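Side-chain contacts in type III secretion system effector HopBA1 (Pseudomonas syringae pv. aptata, PDB 5T09), which acts as a virulence factor that the Arabidopsis resistance protein RBA1 recognizes, enhancing RBA1 self-association and so triggering plant cell death: residues S221-A226 with S230-A235; D38-A43 with L209-D214; H87-A92 with K105-A110. All coordinates share one frame; numbering follows the deposited sequence.

Interactions 1 and 2 are neighbours at one end of the mixed sheet, their centres about 8 Å apart: interaction 1 is the hairpin that closes the sheet edge, and interaction 2 joins the adjacent strand 209-214 to helix 36-46. They touch directly, Ser230 OG lying 2.8 Å from Ser212 OG and Ile234 N 2.9 Å from Ser212 O. Interaction 3, between two helices, lies on the opposite side of the chain's centre, its nearest atoms about 17 Å from interaction 2 and about 21 Å from interaction 1. The bound potassium ion is about 9 Å from the side chain of His231 and about 12 Å from that of Leu209, so neither supplies a ligand.

Interaction 1. Residues S221-A226 with S230-A235; sequences SRINDA and SHIVIA
Arg222 and Val233 form an antiparallel hydrogen-bonded pair, joined by Arg222 N to Val233 O (2.8 Å) and Val233 N to Arg222 O (2.6 Å). The next pair, Ile223 with Ile232, is non-hydrogen-bonded, and just past the end of strand 222-223 Asn224 N donates to His231 O at 3.0 Å. That last donor stands 51° out of the carbonyl plane, so the bond does not use a lone pair of His231 O.

Side chains add polar links at both ends. Ser221 OG accepts Ala235 N at 3.2 Å (N-H...acceptor angle 164°), a side-chain-to-backbone bond one residue beyond the Arg222-Val233 pair. At the turn, Asn224 holds CG anti to its own nitrogen (chi1 178°), which sends the amide across the hairpin; ND2 donates to Ser230 O at 3.1 Å, from above the carbonyl plane. The amide's OD1 receives a weak bond from Ala226 N, so this one side chain ties the connecting loop to Ser230 of the other segment.

Van der Waals contacts divide between the two faces. Beside Arg222, Val233 lies pointing the same way, its CG1 over one guanidinium face, offset toward the rim and 4.0 Å from NH1, while its CG2 packs on Asn224 CB. On the other face Ile223 CG1 meets Ile232 CG2 at 4.1 Å. Arg222 NH2 forms a salt bridge with Asp214 and a hydrogen bond with Ser220 O, which probably offset the charge and limit the group's rotation.

The hairpin supplies the last two strands of the mixed sheet: 232-235 is bonded on its far edge to strand 209-214, whereas 222-223 is outermost within the chain. Thr39 and Ala43 of helix 36-46 pack against Ile232 on the same face as Ile223.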
ATOM      1  N   SER A 221       1.446 -16.225   8.803  1.00 62.42           N
ATOM      2  CA  SER A 221       2.168 -15.582   7.715  1.00 60.84           C
ATOM      3  C   SER A 221       2.932 -16.628   6.915  1.00 64.68           C
ATOM      4  O   SER A 221       3.550 -17.533   7.479  1.00 68.85           O
ATOM      5  CB  SER A 221       3.124 -14.524   8.266  1.00 59.78           C
ATOM      6  OG  SER A 221       2.421 -13.570   9.046  1.00 57.82           O
ATOM      7  N   ARG A 222       2.882 -16.506   5.590  1.00 67.62           N
ATOM      8  CA  ARG A 222       3.353 -17.588   4.738  1.00 71.74           C
ATOM      9  C   ARG A 222       3.606 -17.070   3.331  1.00 67.73           C
ATOM     10  O   ARG A 222       3.156 -15.985   2.954  1.00 62.08           O
ATOM     11  CB  ARG A 222       2.330 -18.725   4.698  1.00 71.59           C
ATOM     12  CG  ARG A 222       0.996 -18.286   4.110  1.00 66.62           C
ATOM     13  CD  ARG A 222      -0.122 -19.261   4.433  1.00 77.37           C
ATOM     14  NE  ARG A 222      -1.378 -18.852   3.806  1.00 78.53           N
ATOM     15  CZ  ARG A 222      -2.319 -18.113   4.392  1.00 70.84           C
ATOM     16  NH1 ARG A 222      -3.417 -17.798   3.719  1.00 66.11           N
ATOM     17  NH2 ARG A 222      -2.171 -17.685   5.640  1.00 75.64           N
ATOM     18  N   ILE A 223       4.334 -17.873   2.555  1.00 74.27           N
ATOM     19  CA  ILE A 223       4.414 -17.654   1.117  1.00 69.79           C
ATOM     20  C   ILE A 223       3.089 -18.054   0.486  1.00 68.37           C
ATOM     21  O   ILE A 223       2.456 -19.034   0.897  1.00 70.78           O
ATOM     22  CB  ILE A 223       5.590 -18.450   0.523  1.00 86.02           C
ATOM     23  CG1 ILE A 223       6.915 -17.814   0.953  1.00 82.00           C
ATOM     24  CG2 ILE A 223       5.497 -18.514  -1.004  1.00 93.18           C
ATOM     25  CD1 ILE A 223       8.138 -18.659   0.669  1.00 79.95           C
ATOM     26  N   ASN A 224       2.651 -17.289  -0.511  1.00 65.68           N
ATOM     27  CA  ASN A 224       1.364 -17.548  -1.146  1.00 67.57           C
ATOM     28  C   ASN A 224       1.515 -18.654  -2.182  1.00 85.56           C
ATOM     29  O   ASN A 224       2.303 -18.525  -3.127  1.00 95.37           O
ATOM     30  CB  ASN A 224       0.813 -16.287  -1.805  1.00 62.02           C
ATOM     31  CG  ASN A 224      -0.499 -16.540  -2.522  1.00 72.23           C
ATOM     32  OD1 ASN A 224      -1.190 -17.522  -2.245  1.00 83.44           O
ATOM     33  ND2 ASN A 224      -0.846 -15.663  -3.455  1.00 69.09           N
ATOM     34  N   ASP A 225       0.758 -19.737  -2.007  1.00 87.09           N
ATOM     35  CA  ASP A 225       0.710 -20.819  -2.977  1.00 91.39           C
ATOM     36  C   ASP A 225      -0.697 -21.098  -3.487  1.00 97.08           C
ATOM     37  O   ASP A 225      -0.859 -21.938  -4.381  1.00105.56           O
ATOM     38  CB  ASP A 225       1.301 -22.100  -2.372  1.00101.67           C
ATOM     39  CG  ASP A 225       2.797 -21.996  -2.136  1.00102.19           C
ATOM     40  OD1 ASP A 225       3.482 -21.335  -2.945  1.00103.83           O
ATOM     41  OD2 ASP A 225       3.288 -22.574  -1.142  1.00101.61           O
ATOM     42  N   ALA A 226      -1.717 -20.421  -2.953  1.00 92.68           N
ATOM     43  CA  ALA A 226      -3.077 -20.630  -3.440  1.00105.86           C
ATOM     44  C   ALA A 226      -3.270 -20.016  -4.821  1.00117.13           C
ATOM     45  O   ALA A 226      -3.952 -20.595  -5.676  1.00131.43           O
ATOM     46  CB  ALA A 226      -4.085 -20.046  -2.452  1.00103.34           C
ATOM     47  N   SER A 230      -0.198 -12.529  -5.021  1.00 53.56           N
ATOM     48  CA  SER A 230       0.768 -11.967  -4.084  1.00 51.84           C
ATOM     49  C   SER A 230       1.884 -12.986  -3.913  1.00 55.55           C
ATOM     50  O   SER A 230       1.754 -14.147  -4.310  1.00 64.14           O
ATOM     51  CB  SER A 230       0.131 -11.636  -2.733  1.00 51.38           C
ATOM     52  OG  SER A 230      -0.257 -12.825  -2.056  1.00 55.95           O
ATOM     53  N   HIS A 231       2.985 -12.541  -3.312  1.00 52.49           N
ATOM     54  CA  HIS A 231       4.114 -13.418  -3.029  1.00 56.51           C
ATOM     55  C   HIS A 231       4.112 -13.954  -1.604  1.00 57.99           C
ATOM     56  O   HIS A 231       4.473 -15.114  -1.387  1.00 61.49           O
ATOM     57  CB  HIS A 231       5.430 -12.685  -3.288  1.00 60.53           C
ATOM     58  CG  HIS A 231       5.616 -12.264  -4.713  1.00 58.13           C
ATOM     59  ND1 HIS A 231       5.279 -11.008  -5.167  1.00 52.97           N
ATOM     60  CD2 HIS A 231       6.095 -12.936  -5.786  1.00 60.10           C
ATOM     61  CE1 HIS A 231       5.550 -10.920  -6.457  1.00 54.09           C
ATOM     62  NE2 HIS A 231       6.044 -12.078  -6.858  1.00 60.16           N
ATOM     63  N   ILE A 232       3.731 -13.137  -0.621  1.00 59.14           N
ATOM     64  CA  ILE A 232       3.635 -13.589   0.762  1.00 64.59           C
ATOM     65  C   ILE A 232       2.337 -13.073   1.361  1.00 62.80           C
ATOM     66  O   ILE A 232       1.839 -12.004   0.996  1.00 55.26           O
ATOM     67  CB  ILE A 232       4.844 -13.140   1.620  1.00 64.05           C
ATOM     68  CG1 ILE A 232       4.971 -11.615   1.650  1.00 70.75           C
ATOM     69  CG2 ILE A 232       6.126 -13.776   1.096  1.00 69.29           C
ATOM     70  CD1 ILE A 232       5.922 -11.115   2.722  1.00 74.28           C
ATOM     71  N   VAL A 233       1.787 -13.852   2.288  1.00 61.86           N
ATOM     72  CA  VAL A 233       0.552 -13.515   2.981  1.00 59.42           C
ATOM     73  C   VAL A 233       0.886 -13.288   4.447  1.00 55.83           C
ATOM     74  O   VAL A 233       1.498 -14.150   5.090  1.00 57.30           O
ATOM     75  CB  VAL A 233      -0.504 -14.625   2.829  1.00 66.71           C
ATOM     76  CG1 VAL A 233      -1.856 -14.140   3.344  1.00 66.47           C
ATOM     77  CG2 VAL A 233      -0.603 -15.083   1.381  1.00 66.39           C
ATOM     78  N   ILE A 234       0.497 -12.130   4.967  1.00 50.35           N
ATOM     79  CA  ILE A 234       0.677 -11.795   6.374  1.00 52.44           C
ATOM     80  C   ILE A 234      -0.623 -12.114   7.099  1.00 53.88           C
ATOM     81  O   ILE A 234      -1.695 -11.630   6.713  1.00 48.28           O
ATOM     82  CB  ILE A 234       1.071 -10.319   6.553  1.00 51.71           C
ATOM     83  CG1 ILE A 234       2.522 -10.114   6.102  1.00 53.28           C
ATOM     84  CG2 ILE A 234       0.879  -9.873   8.010  1.00 51.22           C
ATOM     85  CD1 ILE A 234       3.017  -8.684   6.196  1.00 54.97           C
ATOM     86  N   ALA A 235      -0.529 -12.932   8.143  1.00 56.42           N
ATOM     87  CA  ALA A 235      -1.696 -13.285   8.938  1.00 58.27           C
ATOM     88  C   ALA A 235      -2.056 -12.132   9.863  1.00 59.24           C
ATOM     89  O   ALA A 235      -1.194 -11.598  10.569  1.00 54.93           O
ATOM     90  CB  ALA A 235      -1.425 -14.553   9.747  1.00 63.49           C
TER

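Interaction 2. Residues D38-A43 with L209-D214; sequences DTLVGA and LVISFD
Ile211 reaches from strand 209-214 to helix 36-46, and its outermost methyl makes the closest approach between the two segments. Its CB is directed toward the helix but has no partner there within 4.2 Å. From CB the chain forks. CG2 remains near the strand and lies over one face of the Phe213 ring, 4.1 Å above the plane and offset toward the rim. CG1 takes the other branch, anti to the carbonyl carbon (chi1 -63°), and the extended second torsion of 177° carries CD1 outward to the helix surface. There CD1 meets two residues: Leu40 CD1 at 3.5 Å, tighter than usual van der Waals contact, and Ala43 CB at 4.1 Å. The Leu40 and Ile211 side chains cross at about a right angle, so they meet methyl against methyl instead of running alongside each other.

Two residues earlier on the strand, Leu209 CD1 touches Ala43 CB at 3.9 Å. The small alanine side chain is thus shared by two residues, i and i+2, that point to the same face of the strand. The axes of segments 38-43 and 209-214 run almost antiparallel, at 166°, and are 10.5 Å apart at closest approach, a layer spacing usual for an alpha/beta fold in which helices pack on a largely parallel sheet. Leu40 also reaches Ile52 of strand 49-54 and Ser68 of helix 60-74, so the same helix residue spans neighbouring elements.

No hydrogen bond passes between the two segments, and all four touching residues are buried. The contact is therefore purely apolar, made by methyl groups; its hold on the helix probably comes from dispersion and the exclusion of water, with little directional preference beyond the fit of shapes.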
ATOM      1  N   ASP A  38       7.835  -8.205  11.984  1.00 80.44           N
ATOM      2  CA  ASP A  38       9.079  -8.817  11.530  1.00 83.96           C
ATOM      3  C   ASP A  38       8.988  -9.238  10.068  1.00 76.11           C
ATOM      4  O   ASP A  38       9.967  -9.128   9.320  1.00 71.78           O
ATOM      5  CB  ASP A  38       9.422 -10.020  12.409  1.00 94.77           C
ATOM      6  CG  ASP A  38       9.697  -9.632  13.848  1.00 90.87           C
ATOM      7  OD1 ASP A  38      10.140  -8.488  14.085  1.00 83.44           O
ATOM      8  OD2 ASP A  38       9.473 -10.473  14.744  1.00 94.36           O
ATOM      9  N   THR A  39       7.820  -9.723   9.641  1.00 62.68           N
ATOM     10  CA  THR A  39       7.665 -10.158   8.257  1.00 61.21           C
ATOM     11  C   THR A  39       7.694  -8.973   7.300  1.00 58.47           C
ATOM     12  O   THR A  39       8.356  -9.028   6.256  1.00 52.21           O
ATOM     13  CB  THR A  39       6.363 -10.945   8.098  1.00 70.59           C
ATOM     14  OG1 THR A  39       6.429 -12.147   8.877  1.00 78.18           O
ATOM     15  CG2 THR A  39       6.115 -11.309   6.634  1.00 68.35           C
ATOM     16  N   LEU A  40       6.983  -7.894   7.633  1.00 59.88           N
ATOM     17  CA  LEU A  40       6.935  -6.739   6.742  1.00 52.95           C
ATOM     18  C   LEU A  40       8.311  -6.097   6.605  1.00 47.56           C
ATOM     19  O   LEU A  40       8.752  -5.777   5.496  1.00 54.44           O
ATOM     20  CB  LEU A  40       5.915  -5.725   7.255  1.00 55.28           C
ATOM     21  CG  LEU A  40       5.806  -4.419   6.467  1.00 51.81           C
ATOM     22  CD1 LEU A  40       5.549  -4.683   4.988  1.00 41.67           C
ATOM     23  CD2 LEU A  40       4.711  -3.543   7.052  1.00 48.96           C
ATOM     24  N   VAL A  41       9.004  -5.899   7.727  1.00 56.95           N
ATOM     25  CA  VAL A  41      10.334  -5.296   7.686  1.00 62.27           C
ATOM     26  C   VAL A  41      11.301  -6.197   6.928  1.00 65.91           C
ATOM     27  O   VAL A  41      12.135  -5.722   6.146  1.00 65.82           O
ATOM     28  CB  VAL A  41      10.826  -5.005   9.115  1.00 70.29           C
ATOM     29  CG1 VAL A  41      12.257  -4.468   9.100  1.00 79.38           C
ATOM     30  CG2 VAL A  41       9.893  -4.017   9.803  1.00 61.95           C
ATOM     31  N   GLY A  42      11.211  -7.509   7.149  1.00 62.53           N
ATOM     32  CA  GLY A  42      12.084  -8.427   6.438  1.00 64.34           C
ATOM     33  C   GLY A  42      11.845  -8.406   4.940  1.00 60.16           C
ATOM     34  O   GLY A  42      12.785  -8.529   4.149  1.00 63.69           O
ATOM     35  N   ALA A  43      10.585  -8.252   4.531  1.00 69.45           N
ATOM     36  CA  ALA A  43      10.274  -8.176   3.108  1.00 66.06           C
ATOM     37  C   ALA A  43      10.836  -6.902   2.492  1.00 57.75           C
ATOM     38  O   ALA A  43      11.357  -6.924   1.371  1.00 58.21           O
ATOM     39  CB  ALA A  43       8.763  -8.258   2.895  1.00 60.22           C
ATOM     40  N   LEU A 209       7.992  -7.050  -4.575  1.00 54.38           N
ATOM     41  CA  LEU A 209       7.399  -8.025  -3.668  1.00 54.03           C
ATOM     42  C   LEU A 209       6.010  -7.543  -3.265  1.00 48.24           C
ATOM     43  O   LEU A 209       5.862  -6.438  -2.736  1.00 44.31           O
ATOM     44  CB  LEU A 209       8.304  -8.205  -2.448  1.00 65.69           C
ATOM     45  CG  LEU A 209       8.042  -9.325  -1.431  1.00 70.73           C
ATOM     46  CD1 LEU A 209       6.907  -8.982  -0.477  1.00 63.08           C
ATOM     47  CD2 LEU A 209       7.767 -10.636  -2.140  1.00 78.80           C
ATOM     48  N   VAL A 210       4.991  -8.363  -3.523  1.00 45.48           N
ATOM     49  CA  VAL A 210       3.606  -8.017  -3.227  1.00 45.63           C
ATOM     50  C   VAL A 210       3.171  -8.769  -1.978  1.00 51.46           C
ATOM     51  O   VAL A 210       3.355  -9.989  -1.882  1.00 49.67           O
ATOM     52  CB  VAL A 210       2.679  -8.343  -4.410  1.00 43.47           C
ATOM     53  CG1 VAL A 210       1.236  -7.992  -4.068  1.00 43.98           C
ATOM     54  CG2 VAL A 210       3.127  -7.591  -5.656  1.00 42.06           C
ATOM     55  N   ILE A 211       2.584  -8.041  -1.032  1.00 44.75           N
ATOM     56  CA  ILE A 211       2.092  -8.601   0.219  1.00 45.99           C
ATOM     57  C   ILE A 211       0.571  -8.588   0.199  1.00 45.32           C
ATOM     58  O   ILE A 211      -0.046  -7.601  -0.218  1.00 44.17           O
ATOM     59  CB  ILE A 211       2.621  -7.816   1.435  1.00 45.91           C
ATOM     60  CG1 ILE A 211       4.147  -7.921   1.507  1.00 49.98           C
ATOM     61  CG2 ILE A 211       1.966  -8.323   2.731  1.00 47.55           C
ATOM     62  CD1 ILE A 211       4.780  -7.123   2.632  1.00 57.66           C
ATOM     63  N   SER A 212      -0.027  -9.683   0.652  1.00 45.29           N
ATOM     64  CA  SER A 212      -1.461  -9.792   0.861  1.00 43.43           C
ATOM     65  C   SER A 212      -1.711 -10.130   2.323  1.00 47.53           C
ATOM     66  O   SER A 212      -0.783 -10.419   3.081  1.00 52.28           O
ATOM     67  CB  SER A 212      -2.080 -10.864  -0.044  1.00 46.76           C
ATOM     68  OG  SER A 212      -1.597 -12.149   0.296  1.00 51.72           O
ATOM     69  N   PHE A 213      -2.981 -10.102   2.721  1.00 43.16           N
ATOM     70  CA  PHE A 213      -3.342 -10.299   4.118  1.00 46.88           C
ATOM     71  C   PHE A 213      -4.413 -11.369   4.258  1.00 49.58           C
ATOM     72  O   PHE A 213      -5.405 -11.369   3.524  1.00 55.24           O
ATOM     73  CB  PHE A 213      -3.813  -8.988   4.741  1.00 46.68           C
ATOM     74  CG  PHE A 213      -2.723  -7.976   4.864  1.00 43.62           C
ATOM     75  CD1 PHE A 213      -1.883  -7.979   5.963  1.00 40.89           C
ATOM     76  CD2 PHE A 213      -2.517  -7.041   3.870  1.00 42.29           C
ATOM     77  CE1 PHE A 213      -0.865  -7.055   6.074  1.00 40.93           C
ATOM     78  CE2 PHE A 213      -1.503  -6.116   3.974  1.00 42.04           C
ATOM     79  CZ  PHE A 213      -0.673  -6.123   5.077  1.00 40.98           C
ATOM     80  N   ASP A 214      -4.194 -12.272   5.206  1.00 49.96           N
ATOM     81  CA  ASP A 214      -5.166 -13.280   5.616  1.00 58.94           C
ATOM     82  C   ASP A 214      -5.690 -12.854   6.984  1.00 55.38           C
ATOM     83  O   ASP A 214      -5.017 -13.038   8.002  1.00 50.48           O
ATOM     84  CB  ASP A 214      -4.523 -14.663   5.659  1.00 67.10           C
ATOM     85  CG  ASP A 214      -5.400 -15.699   6.334  1.00 77.17           C
ATOM     86  OD1 ASP A 214      -6.613 -15.448   6.499  1.00 70.53           O
ATOM     87  OD2 ASP A 214      -4.873 -16.770   6.699  1.00 79.30           O
TER

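Interaction 3. Residues H87-A92 with K105-A110; sequences HSDGAA and KHFLEA
Phe107 projects from helix 101-112 and touches Asp89 and Ala92 with the far end of its ring. One contact is at the ring edge: Asp89 CB lies near the ring plane, 3.8 Å from Phe107 CZ. It is the aspartate's methylene that does the touching. With CG anti to the carbonyl carbon (chi1 -65°), the carboxylate branches from that methylene without making a capping bond, although Asp89 occupies the N-cap position of helix 90-99.

The two segments belong to consecutive helices, 90-99 and 101-112, separated by a single residue on the surface of the alpha/beta fold. Phe107 spans the two helices where the CA atoms of Ala92 and Phe107 are still 8.5 Å apart.

The other contact is a methyl one, three residues further along the chain, where Ala92 CB approaches Phe107 CE1 at 3.8 Å, obliquely to the ring. Phe107 reaches both partners because its CG is anti to the backbone nitrogen (chi1 175°), which turns the ring toward segment 87-92. Between the two segments there is no hydrogen bond, and the buried area is small, 117 Å². Phe107 also touches Val85.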
ATOM      1  N   HIS A  87      -1.737  12.164  -6.691  1.00 46.32           N
ATOM      2  CA  HIS A  87      -0.412  12.724  -6.929  1.00 43.28           C
ATOM      3  C   HIS A  87      -0.482  14.218  -7.196  1.00 50.88           C
ATOM      4  O   HIS A  87       0.458  14.954  -6.875  1.00 55.23           O
ATOM      5  CB  HIS A  87       0.263  12.016  -8.101  1.00 42.91           C
ATOM      6  CG  HIS A  87       1.659  12.489  -8.359  1.00 56.40           C
ATOM      7  ND1 HIS A  87       1.972  13.365  -9.375  1.00 66.93           N
ATOM      8  CD2 HIS A  87       2.823  12.222  -7.720  1.00 58.08           C
ATOM      9  CE1 HIS A  87       3.270  13.609  -9.360  1.00 64.35           C
ATOM     10  NE2 HIS A  87       3.809  12.929  -8.364  1.00 59.22           N
ATOM     11  N   SER A  88      -1.590  14.684  -7.774  1.00 52.90           N
ATOM     12  CA  SER A  88      -1.755  16.095  -8.087  1.00 53.04           C
ATOM     13  C   SER A  88      -1.977  16.953  -6.847  1.00 60.27           C
ATOM     14  O   SER A  88      -1.815  18.176  -6.920  1.00 58.36           O
ATOM     15  CB  SER A  88      -2.929  16.268  -9.049  1.00 53.06           C
ATOM     16  OG  SER A  88      -4.134  15.827  -8.448  1.00 54.03           O
ATOM     17  N   ASP A  89      -2.352  16.349  -5.717  1.00 56.91           N
ATOM     18  CA  ASP A  89      -2.583  17.079  -4.476  1.00 53.30           C
ATOM     19  C   ASP A  89      -1.365  17.060  -3.556  1.00 53.10           C
ATOM     20  O   ASP A  89      -1.507  17.268  -2.347  1.00 55.95           O
ATOM     21  CB  ASP A  89      -3.792  16.502  -3.737  1.00 53.47           C
ATOM     22  CG  ASP A  89      -5.089  16.684  -4.502  1.00 57.43           C
ATOM     23  OD1 ASP A  89      -5.154  17.590  -5.360  1.00 64.06           O
ATOM     24  OD2 ASP A  89      -6.045  15.924  -4.242  1.00 67.33           O
ATOM     25  N   GLY A  90      -0.174  16.820  -4.105  1.00 53.31           N
ATOM     26  CA  GLY A  90       0.994  16.615  -3.261  1.00 57.67           C
ATOM     27  C   GLY A  90       1.268  17.777  -2.324  1.00 58.37           C
ATOM     28  O   GLY A  90       1.600  17.574  -1.153  1.00 63.83           O
ATOM     29  N   ALA A  91       1.138  19.008  -2.822  1.00 66.81           N
ATOM     30  CA  ALA A  91       1.454  20.175  -2.004  1.00 73.09           C
ATOM     31  C   ALA A  91       0.497  20.295  -0.823  1.00 68.83           C
ATOM     32  O   ALA A  91       0.926  20.473   0.324  1.00 63.89           O
ATOM     33  CB  ALA A  91       1.415  21.441  -2.860  1.00 67.79           C
ATOM     34  N   ALA A  92      -0.808  20.208  -1.086  1.00 60.20           N
ATOM     35  CA  ALA A  92      -1.791  20.311  -0.012  1.00 60.57           C
ATOM     36  C   ALA A  92      -1.601  19.208   1.020  1.00 57.60           C
ATOM     37  O   ALA A  92      -1.741  19.440   2.226  1.00 62.23           O
ATOM     38  CB  ALA A  92      -3.204  20.258  -0.593  1.00 60.82           C
ATOM     39  N   LYS A 105      -6.584  13.398   8.400  1.00 45.16           N
ATOM     40  CA  LYS A 105      -7.892  12.753   8.341  1.00 47.99           C
ATOM     41  C   LYS A 105      -8.896  13.628   7.598  1.00 52.10           C
ATOM     42  O   LYS A 105      -9.614  13.153   6.709  1.00 50.25           O
ATOM     43  CB  LYS A 105      -8.377  12.444   9.758  1.00 50.31           C
ATOM     44  CG  LYS A 105      -9.690  11.676   9.830  1.00 52.09           C
ATOM     45  CD  LYS A 105     -10.091  11.423  11.275  1.00 56.56           C
ATOM     46  CE  LYS A 105     -11.454  10.759  11.380  1.00 55.91           C
ATOM     47  NZ  LYS A 105     -11.930  10.696  12.789  1.00 54.10           N
ATOM     48  N   HIS A 106      -8.953  14.915   7.944  1.00 45.45           N
ATOM     49  CA  HIS A 106      -9.864  15.828   7.260  1.00 54.60           C
ATOM     50  C   HIS A 106      -9.539  15.932   5.775  1.00 52.27           C
ATOM     51  O   HIS A 106     -10.447  16.072   4.948  1.00 54.39           O
ATOM     52  CB  HIS A 106      -9.805  17.210   7.913  1.00 72.88           C
ATOM     53  CG  HIS A 106     -11.056  18.015   7.743  1.00108.36           C
ATOM     54  ND1 HIS A 106     -12.200  17.775   8.473  1.00121.31           N
ATOM     55  CD2 HIS A 106     -11.342  19.061   6.931  1.00119.87           C
ATOM     56  CE1 HIS A 106     -13.138  18.636   8.117  1.00130.13           C
ATOM     57  NE2 HIS A 106     -12.642  19.428   7.183  1.00128.94           N
ATOM     58  N   PHE A 107      -8.255  15.858   5.417  1.00 50.73           N
ATOM     59  CA  PHE A 107      -7.867  15.935   4.012  1.00 49.54           C
ATOM     60  C   PHE A 107      -8.279  14.684   3.242  1.00 49.31           C
ATOM     61  O   PHE A 107      -8.623  14.772   2.058  1.00 49.97           O
ATOM     62  CB  PHE A 107      -6.356  16.154   3.905  1.00 50.75           C
ATOM     63  CG  PHE A 107      -5.835  16.132   2.494  1.00 53.76           C
ATOM     64  CD1 PHE A 107      -5.792  17.290   1.738  1.00 62.16           C
ATOM     65  CD2 PHE A 107      -5.384  14.955   1.927  1.00 55.17           C
ATOM     66  CE1 PHE A 107      -5.311  17.272   0.441  1.00 59.17           C
ATOM     67  CE2 PHE A 107      -4.905  14.934   0.633  1.00 49.53           C
ATOM     68  CZ  PHE A 107      -4.871  16.093  -0.109  1.00 51.79           C
ATOM     69  N   LEU A 108      -8.248  13.518   3.883  1.00 45.49           N
ATOM     70  CA  LEU A 108      -8.579  12.263   3.217  1.00 42.36           C
ATOM     71  C   LEU A 108     -10.068  11.948   3.239  1.00 42.12           C
ATOM     72  O   LEU A 108     -10.514  11.082   2.480  1.00 43.35           O
ATOM     73  CB  LEU A 108      -7.820  11.102   3.873  1.00 43.80           C
ATOM     74  CG  LEU A 108      -6.296  11.122   3.760  1.00 46.94           C
ATOM     75  CD1 LEU A 108      -5.676  10.035   4.633  1.00 45.18           C
ATOM     76  CD2 LEU A 108      -5.875  10.937   2.317  1.00 41.23           C
ATOM     77  N   GLU A 109     -10.844  12.641   4.073  1.00 40.01           N
ATOM     78  CA  GLU A 109     -12.221  12.233   4.326  1.00 41.88           C
ATOM     79  C   GLU A 109     -13.070  12.305   3.062  1.00 44.67           C
ATOM     80  O   GLU A 109     -13.866  11.400   2.789  1.00 50.08           O
ATOM     81  CB  GLU A 109     -12.821  13.105   5.427  1.00 68.57           C
ATOM     82  CG  GLU A 109     -14.105  12.566   6.023  1.00 98.88           C
ATOM     83  CD  GLU A 109     -14.577  13.386   7.207  1.00129.16           C
ATOM     84  OE1 GLU A 109     -14.528  14.632   7.126  1.00143.91           O
ATOM     85  OE2 GLU A 109     -14.986  12.786   8.223  1.00134.17           O
ATOM     86  N   ALA A 110     -12.918  13.379   2.281  1.00 46.24           N
ATOM     87  CA  ALA A 110     -13.753  13.569   1.101  1.00 50.01           C
ATOM     88  C   ALA A 110     -13.732  12.345   0.191  1.00 50.76           C
ATOM     89  O   ALA A 110     -14.777  11.918  -0.313  1.00 55.20           O
ATOM     90  CB  ALA A 110     -13.298  14.811   0.334  1.00 58.87           C
TER